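Local coordinates for WlaRA, TDP-fucose-3,4-ketoisomerase (Campylobacter jejuni subsp. jejuni 81116, PDB 5TPV), which is a cupin-clan protein of the WxcM-like family that binds thymidine-5'-diphosphate, at residues Y98-S101 against K102-L106. Residues are numbered along the deposited sequence; the frame is centred on the assembly and turned at random.
Sequences YNFS and KDCIL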
loop_
_atom_site.group_PDB
_atom_site.type_symbol
_atom_site.label_atom_id
_atom_site.label_comp_id
_atom_site.label_asym_id
_atom_site.label_seq_id
_atom_site.Cartn_x
_atom_site.Cartn_y
_atom_site.Cartn_z
ATOM N N TYR B 98 13.595 -3.298 13.507
ATOM C CA TYR B 98 15.005 -3.530 13.405
ATOM C C TYR B 98 15.185 -4.917 12.785
ATOM O O TYR B 98 14.215 -5.603 12.436
ATOM C CB TYR B 98 15.623 -3.421 14.799
ATOM C CG TYR B 98 14.948 -4.301 15.789
ATOM C CD1 TYR B 98 15.421 -5.573 16.053
ATOM C CD2 TYR B 98 13.820 -3.875 16.447
ATOM C CE1 TYR B 98 14.776 -6.416 16.955
ATOM C CE2 TYR B 98 13.171 -4.698 17.360
ATOM C CZ TYR B 98 13.656 -5.959 17.627
ATOM O OH TYR B 98 12.956 -6.764 18.510
ATOM N N ASN B 99 16.449 -5.272 12.589
ATOM C CA ASN B 99 16.850 -6.544 12.033
ATOM C C ASN B 99 16.284 -6.722 10.644
ATOM O O ASN B 99 15.766 -7.804 10.296
ATOM C CB ASN B 99 16.361 -7.690 12.938
ATOM C CG ASN B 99 17.217 -7.872 14.183
ATOM O OD1 ASN B 99 18.241 -7.230 14.340
ATOM N ND2 ASN B 99 16.771 -8.749 15.088
ATOM N N PHE B 100 16.315 -5.657 9.859
ATOM C CA PHE B 100 15.757 -5.763 8.504
ATOM C C PHE B 100 16.675 -6.547 7.584
ATOM O O PHE B 100 17.834 -6.215 7.523
ATOM C CB PHE B 100 15.669 -4.371 7.882
ATOM C CG PHE B 100 14.666 -3.470 8.544
ATOM C CD1 PHE B 100 15.072 -2.573 9.519
ATOM C CD2 PHE B 100 13.306 -3.556 8.211
ATOM C CE1 PHE B 100 14.150 -1.725 10.135
ATOM C CE2 PHE B 100 12.385 -2.724 8.827
ATOM C CZ PHE B 100 12.807 -1.802 9.805
ATOM N N SER B 101 16.176 -7.491 6.804
ATOM C CA SER B 101 16.976 -7.999 5.694
ATOM C C SER B 101 17.246 -6.915 4.633
ATOM O O SER B 101 16.561 -5.877 4.563
ATOM C CB SER B 101 16.335 -9.256 5.105
ATOM O OG SER B 101 15.065 -9.001 4.517
ATOM N N LYS B 102 18.280 -7.125 3.824
ATOM C CA LYS B 102 18.725 -6.127 2.831
ATOM C C LYS B 102 17.646 -5.943 1.783
ATOM O O LYS B 102 17.449 -4.853 1.310
ATOM C CB LYS B 102 20.044 -6.515 2.123
ATOM C CG LYS B 102 20.073 -7.924 1.504
ATOM C CD LYS B 102 20.653 -8.055 0.086
ATOM C CE LYS B 102 19.625 -8.355 -1.012
ATOM N NZ LYS B 102 18.972 -7.148 -1.611
ATOM N N ASP B 103 16.949 -7.013 1.456
ATOM C CA ASP B 103 15.842 -7.011 0.515
ATOM C C ASP B 103 14.468 -6.720 1.154
ATOM O O ASP B 103 13.463 -6.798 0.458
ATOM C CB ASP B 103 15.751 -8.390 -0.182
ATOM C CG ASP B 103 15.651 -9.573 0.780
ATOM O OD1 ASP B 103 15.406 -10.717 0.324
ATOM O OD2 ASP B 103 15.811 -9.391 1.994
ATOM N N CYS B 104 14.403 -6.391 2.441
ATOM C CA CYS B 104 13.140 -6.129 3.108
ATOM C C CYS B 104 12.429 -4.953 2.423
ATOM O O CYS B 104 13.013 -3.943 2.120
ATOM C CB CYS B 104 13.282 -5.805 4.584
ATOM S SG CYS B 104 11.632 -5.712 5.366
ATOM N N ILE B 105 11.156 -5.129 2.139
ATOM C CA ILE B 105 10.264 -4.006 1.839
ATOM C C ILE B 105 9.132 -4.037 2.838
ATOM O O ILE B 105 8.388 -5.019 2.929
ATOM C CB ILE B 105 9.640 -4.097 0.432
ATOM C CG1 ILE B 105 10.771 -4.092 -0.614
ATOM C CG2 ILE B 105 8.626 -2.973 0.162
ATOM C CD1 ILE B 105 10.291 -4.655 -1.958
ATOM N N LEU B 106 8.993 -2.944 3.572
ATOM C CA LEU B 106 7.999 -2.878 4.640
ATOM C C LEU B 106 6.896 -1.988 4.160
ATOM O O LEU B 106 7.166 -0.845 3.843
ATOM C CB LEU B 106 8.583 -2.262 5.916
ATOM C CG LEU B 106 7.568 -2.124 7.060
ATOM C CD1 LEU B 106 7.177 -3.453 7.625
ATOM C CD2 LEU B 106 8.185 -1.259 8.159
#
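Ser101 meets Asp103 through its hydroxyl: OG donates to OD2 over 2.7 Å, approaching the carboxylate oxygen nearly along the C-O axis. OG of Ser101 sits between its own backbone N and carbonyl carbon, and from there it faces the acid two residues on. The backbone adds a second bond, in which Cys104 N reaches Ser101 O at 3.1 Å; the N-H...O angle of 160° is fairly straight, yet the donor stands above the carbonyl plane, 72° out of it. That bond closes a type I beta turn from Ser101 to Cys104, part of the connection that carries the chain from strand 94-98 in one sheet of this cupin fold to strand 105-110 in the other. At the end of the turn, Cys104 SG comes within 3.9 Å of Phe100 CD2. The line from the Phe100 ring centroid to SG runs 87° off the ring normal, a sulfur-aromatic contact at the ring edge. SG lies anti to the backbone N of Cys104, beside the carbonyl carbon, which carries it to that edge. Farther round the same edge, Leu106 CD2 lies a looser 4.5 Å from Phe100 CE2. In the next shell, Phe40 stacks with Phe100, Cys65 touches both Phe100 and Cys104, and Ser64 N donates to Ser101 OG, giving that hydroxyl a second partner.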